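Local coordinates for protein ulvan Lyase-PL25 (Pseudoalteromonas sp. PLSV, PDB 5UAM) that breaks down ulvan, the main cell-wall polysaccharide of green seaweeds, as a beta-propeller polysaccharide lyase of family PL25, at residues A[40-45]-A[162-167]; A[54-59]-A[100-105]; A[114-119]-A[137-142]; A[156-161]-A[175-180]. All coordinates share one frame; numbering follows the deposited sequence.

Interaction 1. Residues A[40-45]-A[162-167]; sequences IVQHPA and GTYNQA. With PO4 (phosphate ion), chain E.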
# COMPACT_ATOMS: atom_id res chain seq x y z
N ILE A 40 2.89 -1.57 -2.11
CA ILE A 40 1.73 -2.26 -1.54
C ILE A 40 0.90 -1.32 -0.69
O ILE A 40 -0.32 -1.49 -0.61
CB ILE A 40 2.23 -3.50 -0.79
CG1 ILE A 40 2.58 -4.59 -1.82
CG2 ILE A 40 1.18 -4.03 0.19
CD1 ILE A 40 3.37 -5.73 -1.28
N VAL A 41 1.50 -0.29 -0.07
CA VAL A 41 0.72 0.55 0.85
C VAL A 41 -0.26 1.47 0.11
O VAL A 41 -1.35 1.75 0.63
CB VAL A 41 1.63 1.31 1.81
CG1 VAL A 41 2.45 2.35 1.12
CG2 VAL A 41 0.77 1.93 2.94
N GLN A 42 0.10 1.98 -1.07
CA GLN A 42 -0.83 2.80 -1.86
C GLN A 42 -1.70 1.86 -2.65
O GLN A 42 -1.33 1.43 -3.75
CB GLN A 42 -0.13 3.80 -2.77
CG GLN A 42 0.45 5.01 -2.06
CD GLN A 42 1.89 4.84 -1.59
OE1 GLN A 42 2.57 3.83 -1.87
NE2 GLN A 42 2.36 5.85 -0.88
N HIS A 43 -2.88 1.56 -2.12
CA HIS A 43 -3.73 0.55 -2.73
C HIS A 43 -5.19 0.94 -2.57
O HIS A 43 -5.57 1.60 -1.59
CB HIS A 43 -3.48 -0.82 -2.08
CG HIS A 43 -4.03 -0.92 -0.70
ND1 HIS A 43 -5.23 -1.53 -0.42
CD2 HIS A 43 -3.59 -0.40 0.47
CE1 HIS A 43 -5.49 -1.42 0.87
NE2 HIS A 43 -4.52 -0.73 1.43
N PRO A 44 -6.05 0.51 -3.50
CA PRO A 44 -5.67 -0.19 -4.74
C PRO A 44 -4.87 0.67 -5.70
O PRO A 44 -5.15 1.87 -5.86
CB PRO A 44 -7.03 -0.50 -5.39
CG PRO A 44 -8.06 -0.30 -4.36
CD PRO A 44 -7.49 0.70 -3.39
N ALA A 45 -3.87 0.06 -6.34
CA ALA A 45 -3.26 0.69 -7.49
C ALA A 45 -4.03 0.40 -8.77
O ALA A 45 -3.94 1.17 -9.73
CB ALA A 45 -1.80 0.23 -7.64
N GLY A 162 -1.66 14.65 4.45
CA GLY A 162 -1.87 13.23 4.26
C GLY A 162 -0.69 12.54 3.59
O GLY A 162 -0.01 13.12 2.74
N THR A 163 -0.42 11.31 4.02
CA THR A 163 0.51 10.39 3.38
C THR A 163 -0.14 9.01 3.44
O THR A 163 -0.79 8.67 4.43
CB THR A 163 1.87 10.25 4.15
OG1 THR A 163 2.41 11.52 4.55
CG2 THR A 163 2.92 9.56 3.29
N TYR A 164 0.09 8.19 2.41
CA TYR A 164 -0.26 6.76 2.42
C TYR A 164 -1.75 6.49 2.23
O TYR A 164 -2.39 5.81 3.06
CB TYR A 164 0.29 6.03 3.64
CG TYR A 164 1.78 6.09 3.83
CD1 TYR A 164 2.64 5.63 2.86
CD2 TYR A 164 2.33 6.60 5.00
CE1 TYR A 164 3.99 5.65 3.06
CE2 TYR A 164 3.66 6.63 5.21
CZ TYR A 164 4.50 6.16 4.25
OH TYR A 164 5.86 6.17 4.45
N ASN A 165 -2.29 6.95 1.11
CA ASN A 165 -3.71 6.84 0.83
C ASN A 165 -4.14 5.41 0.56
O ASN A 165 -3.54 4.70 -0.26
CB ASN A 165 -4.06 7.64 -0.41
CG ASN A 165 -3.82 9.08 -0.24
OD1 ASN A 165 -4.25 9.69 0.74
ND2 ASN A 165 -3.16 9.69 -1.23
N GLN A 166 -5.23 5.00 1.20
CA GLN A 166 -5.79 3.68 1.06
C GLN A 166 -7.28 3.87 0.99
O GLN A 166 -7.89 4.38 1.93
CB GLN A 166 -5.36 2.83 2.25
CG GLN A 166 -3.86 2.82 2.37
CD GLN A 166 -3.36 2.07 3.55
OE1 GLN A 166 -3.69 0.90 3.74
NE2 GLN A 166 -2.47 2.71 4.30
N ALA A 167 -7.88 3.51 -0.15
CA ALA A 167 -9.26 3.86 -0.42
C ALA A 167 -10.12 2.61 -0.48
O ALA A 167 -9.81 1.66 -1.19
CB ALA A 167 -9.36 4.60 -1.75
P PO4 E . 7.97 8.30 5.89
O1 PO4 E . 9.27 8.67 6.59
O2 PO4 E . 7.10 7.54 6.80
O3 PO4 E . 8.38 7.45 4.72
O4 PO4 E . 7.28 9.60 5.48
O HOH W 1 -0.21 7.88 -0.70

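Interaction 2. Residues A[54-59]-A[100-105]; sequences YVSYQG and GKPTML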
# COMPACT_ATOMS: atom_id res chain seq x y z
N TYR A 54 -8.33 -1.32 -14.72
CA TYR A 54 -7.77 0.01 -14.60
C TYR A 54 -6.52 -0.06 -13.76
O TYR A 54 -6.50 -0.73 -12.73
CB TYR A 54 -8.78 0.95 -13.93
CG TYR A 54 -10.10 1.00 -14.67
CD1 TYR A 54 -11.12 0.12 -14.36
CD2 TYR A 54 -10.31 1.92 -15.70
CE1 TYR A 54 -12.34 0.15 -15.04
CE2 TYR A 54 -11.52 1.96 -16.39
CZ TYR A 54 -12.52 1.07 -16.06
OH TYR A 54 -13.71 1.08 -16.73
N VAL A 55 -5.47 0.65 -14.18
CA VAL A 55 -4.18 0.59 -13.51
C VAL A 55 -3.63 2.00 -13.35
O VAL A 55 -3.80 2.85 -14.23
CB VAL A 55 -3.19 -0.29 -14.30
CG1 VAL A 55 -3.75 -1.73 -14.40
CG2 VAL A 55 -2.91 0.26 -15.69
N SER A 56 -2.98 2.26 -12.21
CA SER A 56 -2.37 3.56 -11.95
C SER A 56 -0.99 3.40 -11.33
O SER A 56 -0.71 2.44 -10.60
CB SER A 56 -3.25 4.44 -11.08
OG SER A 56 -3.30 3.99 -9.74
N TYR A 57 -0.13 4.36 -11.62
CA TYR A 57 1.26 4.33 -11.17
C TYR A 57 1.82 5.75 -11.23
O TYR A 57 1.21 6.66 -11.80
CB TYR A 57 2.12 3.36 -12.05
CG TYR A 57 2.20 3.85 -13.47
CD1 TYR A 57 1.15 3.63 -14.37
CD2 TYR A 57 3.29 4.60 -13.91
CE1 TYR A 57 1.20 4.16 -15.65
CE2 TYR A 57 3.34 5.12 -15.20
CZ TYR A 57 2.29 4.89 -16.06
OH TYR A 57 2.34 5.40 -17.34
N GLN A 58 3.00 5.93 -10.66
CA GLN A 58 3.66 7.23 -10.62
C GLN A 58 4.57 7.41 -11.83
O GLN A 58 5.50 6.63 -12.06
CB GLN A 58 4.47 7.28 -9.33
CG GLN A 58 5.26 8.52 -9.13
CD GLN A 58 6.08 8.42 -7.88
OE1 GLN A 58 5.58 8.67 -6.79
NE2 GLN A 58 7.31 7.99 -8.01
N GLY A 59 4.29 8.46 -12.60
CA GLY A 59 5.00 8.78 -13.82
C GLY A 59 5.85 10.04 -13.67
O GLY A 59 6.20 10.45 -12.57
N GLY A 100 3.54 9.97 -2.88
CA GLY A 100 2.28 10.39 -3.45
C GLY A 100 1.89 9.64 -4.70
O GLY A 100 1.02 10.10 -5.44
N LYS A 101 2.50 8.48 -4.94
CA LYS A 101 2.05 7.62 -6.02
C LYS A 101 0.57 7.31 -5.81
O LYS A 101 0.08 7.36 -4.68
CB LYS A 101 2.90 6.34 -6.08
CG LYS A 101 2.67 5.41 -4.91
CD LYS A 101 3.52 4.15 -4.98
CE LYS A 101 4.97 4.33 -4.58
NZ LYS A 101 5.11 4.67 -3.12
N PRO A 102 -0.18 7.03 -6.88
CA PRO A 102 -1.64 7.09 -6.80
C PRO A 102 -2.31 5.87 -6.19
O PRO A 102 -1.84 4.73 -6.29
CB PRO A 102 -2.07 7.22 -8.27
CG PRO A 102 -0.95 6.56 -9.02
CD PRO A 102 0.29 6.93 -8.28
N THR A 103 -3.48 6.14 -5.61
CA THR A 103 -4.44 5.17 -5.12
C THR A 103 -5.76 5.43 -5.84
O THR A 103 -6.17 6.59 -5.98
CB THR A 103 -4.62 5.40 -3.62
OG1 THR A 103 -3.38 5.09 -3.00
CG2 THR A 103 -5.72 4.55 -3.06
N MET A 104 -6.41 4.36 -6.29
CA MET A 104 -7.60 4.45 -7.14
C MET A 104 -8.86 3.94 -6.44
O MET A 104 -8.80 3.05 -5.59
CB MET A 104 -7.39 3.57 -8.39
CG MET A 104 -8.44 3.72 -9.45
SD MET A 104 -8.18 2.46 -10.74
CE MET A 104 -6.58 2.94 -11.34
N LEU A 105 -10.01 4.50 -6.82
CA LEU A 105 -11.32 4.02 -6.40
C LEU A 105 -12.34 4.34 -7.49
O LEU A 105 -12.34 5.45 -8.03
CB LEU A 105 -11.73 4.68 -5.06
CG LEU A 105 -13.05 4.24 -4.45
CD1 LEU A 105 -12.96 4.27 -2.94
CD2 LEU A 105 -14.21 5.13 -4.92
O HOH W 2 0.08 3.32 -7.78
O HOH W 3 5.07 10.72 -5.19

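Interaction 3. Residues A[114-119]-A[137-142]; sequences IFYGGH and ANKHAV. With PO4 (phosphate ion), chain E.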
# COMPACT_ATOMS: atom_id res chain seq x y z
N ILE A 114 -8.72 9.33 -8.08
CA ILE A 114 -7.30 9.12 -7.88
C ILE A 114 -6.88 10.01 -6.70
O ILE A 114 -7.07 11.22 -6.73
CB ILE A 114 -6.49 9.43 -9.15
CG1 ILE A 114 -6.81 8.41 -10.25
CG2 ILE A 114 -4.99 9.48 -8.85
CD1 ILE A 114 -6.24 7.04 -10.02
N PHE A 115 -6.34 9.39 -5.66
CA PHE A 115 -5.77 10.09 -4.52
C PHE A 115 -4.26 10.02 -4.65
O PHE A 115 -3.72 8.96 -4.97
CB PHE A 115 -6.24 9.42 -3.22
CG PHE A 115 -7.74 9.34 -3.11
CD1 PHE A 115 -8.47 10.39 -2.58
CD2 PHE A 115 -8.41 8.23 -3.55
CE1 PHE A 115 -9.85 10.31 -2.48
CE2 PHE A 115 -9.79 8.15 -3.45
CZ PHE A 115 -10.51 9.19 -2.91
N TYR A 116 -3.57 11.14 -4.47
CA TYR A 116 -2.16 11.19 -4.85
C TYR A 116 -1.50 12.43 -4.27
O TYR A 116 -2.16 13.33 -3.75
CB TYR A 116 -2.04 11.22 -6.37
CG TYR A 116 -2.45 12.55 -6.98
CD1 TYR A 116 -3.79 12.88 -7.16
CD2 TYR A 116 -1.51 13.50 -7.33
CE1 TYR A 116 -4.16 14.11 -7.69
CE2 TYR A 116 -1.87 14.73 -7.85
CZ TYR A 116 -3.20 15.03 -8.02
OH TYR A 116 -3.55 16.26 -8.54
N GLY A 117 -0.18 12.48 -4.38
CA GLY A 117 0.55 13.72 -4.25
C GLY A 117 1.04 14.09 -2.85
O GLY A 117 1.86 15.00 -2.74
N GLY A 118 0.57 13.44 -1.80
CA GLY A 118 0.85 13.91 -0.45
C GLY A 118 2.05 13.25 0.20
O GLY A 118 2.22 12.03 0.14
N HIS A 119 2.86 14.07 0.88
CA HIS A 119 3.82 13.56 1.85
C HIS A 119 3.73 14.38 3.12
O HIS A 119 4.74 14.77 3.72
CB HIS A 119 5.24 13.47 1.29
CG HIS A 119 6.15 12.61 2.11
ND1 HIS A 119 7.46 12.42 1.76
CD2 HIS A 119 5.93 11.87 3.22
CE1 HIS A 119 8.04 11.61 2.64
NE2 HIS A 119 7.13 11.25 3.53
N ALA A 137 1.14 18.55 -0.64
CA ALA A 137 -0.26 18.48 -0.26
C ALA A 137 -0.91 17.26 -0.88
O ALA A 137 -0.79 17.01 -2.09
CB ALA A 137 -0.98 19.73 -0.74
N ASN A 138 -1.64 16.52 -0.06
CA ASN A 138 -2.40 15.37 -0.52
C ASN A 138 -3.59 15.84 -1.35
O ASN A 138 -4.29 16.80 -0.98
CB ASN A 138 -2.85 14.54 0.68
CG ASN A 138 -2.97 13.05 0.36
OD1 ASN A 138 -2.23 12.49 -0.46
ND2 ASN A 138 -3.90 12.40 1.06
N LYS A 139 -3.84 15.15 -2.46
CA LYS A 139 -4.74 15.63 -3.51
C LYS A 139 -5.69 14.53 -3.94
O LYS A 139 -5.50 13.34 -3.69
CB LYS A 139 -3.95 16.13 -4.71
CG LYS A 139 -3.21 17.42 -4.45
CD LYS A 139 -2.22 17.75 -5.57
CE LYS A 139 -1.53 19.07 -5.32
NZ LYS A 139 -2.48 20.22 -5.54
N HIS A 140 -6.75 14.96 -4.64
CA HIS A 140 -7.83 14.07 -5.04
C HIS A 140 -8.33 14.56 -6.38
O HIS A 140 -8.81 15.69 -6.49
CB HIS A 140 -8.93 14.11 -3.99
CG HIS A 140 -10.17 13.35 -4.33
ND1 HIS A 140 -11.37 13.57 -3.68
CD2 HIS A 140 -10.42 12.38 -5.24
CE1 HIS A 140 -12.29 12.77 -4.17
NE2 HIS A 140 -11.74 12.03 -5.12
N ALA A 141 -8.19 13.72 -7.41
CA ALA A 141 -8.70 14.00 -8.74
C ALA A 141 -9.82 13.03 -9.06
O ALA A 141 -9.88 11.91 -8.53
CB ALA A 141 -7.59 13.86 -9.78
N VAL A 142 -10.71 13.44 -9.96
CA VAL A 142 -11.81 12.57 -10.36
C VAL A 142 -11.98 12.66 -11.87
O VAL A 142 -11.78 13.72 -12.48
CB VAL A 142 -13.12 12.92 -9.62
CG1 VAL A 142 -13.62 14.27 -10.03
CG2 VAL A 142 -14.17 11.84 -9.85
P PO4 E . 7.97 8.30 5.89
O1 PO4 E . 9.27 8.67 6.59
O2 PO4 E . 7.10 7.54 6.80
O3 PO4 E . 8.38 7.45 4.72
O4 PO4 E . 7.28 9.60 5.48
O HOH W 4 1.10 17.21 -4.16
O HOH W 5 -0.00 10.56 -0.25

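Interaction 4. Residues A[156-161]-A[175-180]; sequences NNITPF and IYLFFR. With PO4 (phosphate ion), chain E.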
# COMPACT_ATOMS: atom_id res chain seq x y z
N ASN A 156 -9.53 18.20 -4.74
CA ASN A 156 -8.77 18.36 -3.52
C ASN A 156 -9.63 18.75 -2.34
O ASN A 156 -9.53 19.86 -1.82
CB ASN A 156 -7.70 19.39 -3.83
CG ASN A 156 -6.88 19.00 -5.05
OD1 ASN A 156 -6.74 17.81 -5.33
ND2 ASN A 156 -6.37 19.99 -5.79
N ASN A 157 -10.51 17.82 -1.93
CA ASN A 157 -11.52 18.03 -0.90
C ASN A 157 -11.26 17.16 0.33
O ASN A 157 -12.17 16.89 1.13
CB ASN A 157 -12.91 17.73 -1.45
CG ASN A 157 -13.04 16.30 -1.93
OD1 ASN A 157 -12.07 15.58 -1.98
ND2 ASN A 157 -14.24 15.89 -2.30
N ILE A 158 -10.03 16.70 0.47
CA ILE A 158 -9.53 15.97 1.63
C ILE A 158 -8.46 16.84 2.26
O ILE A 158 -7.98 17.80 1.66
CB ILE A 158 -8.95 14.60 1.22
CG1 ILE A 158 -7.83 14.75 0.17
CG2 ILE A 158 -10.08 13.72 0.66
CD1 ILE A 158 -7.17 13.47 -0.23
N THR A 159 -8.09 16.52 3.50
CA THR A 159 -7.08 17.36 4.13
C THR A 159 -5.77 17.29 3.33
O THR A 159 -5.39 16.21 2.84
CB THR A 159 -6.82 16.99 5.59
OG1 THR A 159 -5.78 17.84 6.08
CG2 THR A 159 -6.40 15.51 5.78
N PRO A 160 -5.05 18.40 3.18
CA PRO A 160 -3.75 18.32 2.51
C PRO A 160 -2.71 17.58 3.32
O PRO A 160 -1.68 17.16 2.75
CB PRO A 160 -3.35 19.79 2.33
CG PRO A 160 -4.11 20.51 3.42
CD PRO A 160 -5.41 19.78 3.52
N PHE A 161 -2.93 17.42 4.62
CA PHE A 161 -1.95 16.79 5.51
C PHE A 161 -2.20 15.29 5.47
O PHE A 161 -2.86 14.71 6.34
CB PHE A 161 -2.11 17.32 6.93
CG PHE A 161 -2.02 18.79 7.04
CD1 PHE A 161 -0.83 19.43 6.74
CD2 PHE A 161 -3.12 19.55 7.40
CE1 PHE A 161 -0.74 20.80 6.81
CE2 PHE A 161 -3.03 20.92 7.47
CZ PHE A 161 -1.84 21.55 7.18
N ILE A 175 -17.50 5.69 0.96
CA ILE A 175 -16.08 5.71 0.64
C ILE A 175 -15.31 6.10 1.89
O ILE A 175 -15.63 7.12 2.54
CB ILE A 175 -15.77 6.68 -0.50
CG1 ILE A 175 -16.37 6.14 -1.80
CG2 ILE A 175 -14.27 6.91 -0.63
CD1 ILE A 175 -16.47 7.17 -2.86
N TYR A 176 -14.30 5.31 2.23
CA TYR A 176 -13.39 5.61 3.33
C TYR A 176 -11.99 5.76 2.78
O TYR A 176 -11.49 4.85 2.10
CB TYR A 176 -13.41 4.49 4.38
CG TYR A 176 -14.72 4.38 5.09
CD1 TYR A 176 -15.79 3.69 4.53
CD2 TYR A 176 -14.91 4.97 6.34
CE1 TYR A 176 -17.00 3.59 5.21
CE2 TYR A 176 -16.10 4.89 7.00
CZ TYR A 176 -17.15 4.19 6.45
OH TYR A 176 -18.35 4.10 7.11
N LEU A 177 -11.35 6.88 3.10
CA LEU A 177 -9.96 7.11 2.74
C LEU A 177 -9.15 7.09 4.02
O LEU A 177 -9.37 7.92 4.90
CB LEU A 177 -9.76 8.46 2.03
CG LEU A 177 -8.34 8.69 1.51
CD1 LEU A 177 -8.08 7.79 0.31
CD2 LEU A 177 -8.17 10.17 1.11
N PHE A 178 -8.24 6.13 4.13
CA PHE A 178 -7.35 5.97 5.28
C PHE A 178 -5.98 6.53 4.92
O PHE A 178 -5.50 6.35 3.80
CB PHE A 178 -7.21 4.49 5.63
CG PHE A 178 -8.45 3.88 6.15
CD1 PHE A 178 -9.42 3.46 5.27
CD2 PHE A 178 -8.67 3.75 7.51
CE1 PHE A 178 -10.58 2.89 5.71
CE2 PHE A 178 -9.88 3.20 7.97
CZ PHE A 178 -10.81 2.78 7.05
N PHE A 179 -5.36 7.23 5.85
CA PHE A 179 -4.05 7.83 5.63
C PHE A 179 -3.47 8.30 6.95
O PHE A 179 -4.17 8.39 7.98
CB PHE A 179 -4.13 9.01 4.64
CG PHE A 179 -5.11 10.08 5.03
CD1 PHE A 179 -6.45 9.98 4.69
CD2 PHE A 179 -4.70 11.21 5.72
CE1 PHE A 179 -7.36 10.96 5.05
CE2 PHE A 179 -5.60 12.18 6.07
CZ PHE A 179 -6.94 12.07 5.73
N ARG A 180 -2.17 8.59 6.93
CA ARG A 180 -1.51 9.27 8.03
C ARG A 180 -1.72 10.77 7.89
O ARG A 180 -1.45 11.34 6.84
CB ARG A 180 -0.03 8.94 8.02
CG ARG A 180 0.76 9.53 9.19
CD ARG A 180 2.24 9.18 9.17
NE ARG A 180 2.92 9.82 8.05
CZ ARG A 180 4.12 9.46 7.61
NH1 ARG A 180 4.79 8.47 8.20
NH2 ARG A 180 4.63 10.08 6.56
P PO4 E . 7.97 8.30 5.89
O1 PO4 E . 9.27 8.67 6.59
O2 PO4 E . 7.10 7.54 6.80
O3 PO4 E . 8.38 7.45 4.72
O4 PO4 E . 7.28 9.60 5.48

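Interaction 1. Residues A[40-45]-A[162-167]
The ring of Tyr-164 meets Val-41 CG1 obliquely, CD1 being 3.7 Å from that methyl carbon, while one of its faces carries Thr-163 CG2 over the centre and its edge is turned to O2 of the bound phosphate. The other ring, His-43, points its edge at Gln-166 and stacks on Trp-224. Both lie near the middle of the beta-propeller, where the loop before strand 46-49 runs beside the start of strand 165-169, and Tyr-164 is probably the proton acceptor of the lyase reaction. His-43 NE2 donates to Gln-166 OE1 at 2.9 Å; the oxygen lies close to the imidazole plane, whereas the amide is turned 56° from the ring. OE1 also accepts from Ala-225 N, so two donors fix the amide. Gln-166 CG is 3.2 Å from Val-41 O, and Gln-166 NE2 approaches Val-41 CG2, the methyl anti to the backbone N. From Gln-166 NE2 a weak bond returns to Tyr-164 O and a further one reaches Ala-223 O. The Gln-42 chain bends at chi2 (90°), and its NE2 lies obliquely beside Tyr-164 CD1, 3.8 Å away; a water accepts from this amide and from Asn-165 N, and OE1 of Gln-42 takes a bond from Lys-101. Farther along, Ala-167 N makes a weak bond to His-43 O, and beyond the cis peptide Pro-44 CD comes within 3.3 Å of Ala-167 O.

Interaction 2. Residues A[54-59]-A[100-105]
Gly-100 meets Gln-58 through water 3, which accepts from Gly-100 N and donates to Gln-58 OE1 at 2.7 Å. Lys-101 CB sits 3.7 Å from Gln-58 CB and about as near to Gln-58 OE1. Bends at chi3 and chi4 then carry the lysine chain away, and NZ is bonded to Asn-98 O and Gln-42 OE1; Lys-101 and Asn-98 probably both bind substrate. Gln-58, whose CG is anti to the backbone N (chi1 178°), reaches out extended, and its NE2 bonds Asn-98 OD1 and Val-34 O. Pro-102 follows and lays its ring against the backbone of Tyr-57, CG lying 3.5 Å from Tyr-57 N, while Ser-56 OG also touches that CG. That hydroxyl is bonded to Ala-45 O. Water 2 lies 2.8 Å from Pro-102 O and 3.1 Å from Ser-56 O, though which of these it serves is not settled. Met-104 closes the contact: its SD lies 3.6 Å from Tyr-54 CB, and the bend at chi3 brings CE to 3.7 Å from Ser-56 CB. Strands 54-58 and 103-105 belong to consecutive four-stranded propeller blades, and their axes run at 156°, 7.5 Å apart. Since no direct hydrogen bond crosses between these segments, the two blades are joined here by buried van der Waals packing and by water, the polar ends being satisfied mainly by other partners.

Interaction 3. Residues A[114-119]-A[137-142]
Phe-115 and His-140 form an offset stack, side by side and pointing the same way, with centroids 4.4 Å apart and planes at 23°; Phe-115 CE1 sits over the centre of the imidazole. Beyond the stack, His-140 ND1 is bonded to Asn-157 and NE2 to His-113. On the face that bears Tyr-116, a CH-pi contact puts Lys-139 CB 3.8 Å from the phenol centroid, shifted toward the rim, while CD of the same lysine reaches the hydroxyl end and Ala-141 CB meets CE1. Backbone hydrogen bonds pair Ile-114 with Ala-141 and Tyr-116 with Lys-139, each in both directions, in the antiparallel manner of a propeller blade; the shortest include Lys-139 N to Tyr-116 O at 2.8 Å. Past the strands the regular pairing ends although the chains stay close, and water 4 donates to both Gly-117 O and Ala-137 O. His-119 NE2 donates to phosphate O4 at 2.6 Å, nearly straight at 171°, at a probable substrate-binding position; its ND1 is held by Asp-97. Strands 112-116 and 139-143 are the two middle strands of their blade, flanked by 103-106 and 152-154, with Phe-115 also packing on Asn-165 and Ala-167 of strand 165-169.

Interaction 4. Residues A[156-161]-A[175-180]
Residues 158-161 run beside 177-180 in nearly the same direction, their directions differing by 8°, with Ile-158 and Leu-177 CA atoms 8.9 Å from each other and no hydrogen bond between the segments. Side chains therefore make nearly all of the contact. Ile-158 points CD1 at the strand, 3.7 Å from Leu-177 CD2, the two side chains crossing at about a right angle. Next along, Thr-159 sets its methyl against the ring of Phe-179: CG2 is 3.4 Å from CE2 and almost as near to CZ, approaching obliquely. With OG1 anti to the backbone N (chi1 178°), CG2 lies between the backbone N and the carbonyl carbon, and OG1 accepts from Phe-161 N at 3.2 Å, an ST turn. Phe-161 adds its carbonyl oxygen, 3.7 Å from Phe-179 CE2, whereas its own ring leads away and has Pro-160 CG over one face. At the end of the strand Arg-180 starts out extended, CG anti to the backbone N (chi1 -176°), and bends at chi3 before its guanidinium meets the phosphate in a two-pronged grip: NH1 donates to O2 at 2.9 Å and NH2 to O4 at 2.9 Å. NE is bonded to Gly-182 O, which helps to hold the guanidinium at this probable substrate-binding site. Strand 175-180 lies between strands 165-169 and 188-193 of the next blade; Phe-179 also packs on Val-189, and Ile-158 and Leu-177 both touch Phe-115 of strand 112-116, so that the loop after strand 152-154 fills the seam between blades.

The four contacts lie in and between neighbouring propeller blades around the active site. His-119 of interaction 3 and Arg-180 of interaction 4 bind the same phosphate, as do His-99, His-184 and Tyr-222, and Tyr-164 OH of interaction 1 lies 2.8 Å from its O3; the ion probably comes from the crystallisation liquor but occupies the probable substrate site. Interaction 2 adds Lys-101, bonded to Gln-42 of interaction 1. Asn-165 ties three contacts: its O lies 2.8 Å from Thr-103 OG1 of interaction 2 and its OD1 2.8 Å from Asn-138 ND2 of interaction 3. Strand pairing joins interactions 2 and 3, with Thr-103 O 2.8 Å from Phe-115 N, and likewise 1 and 4.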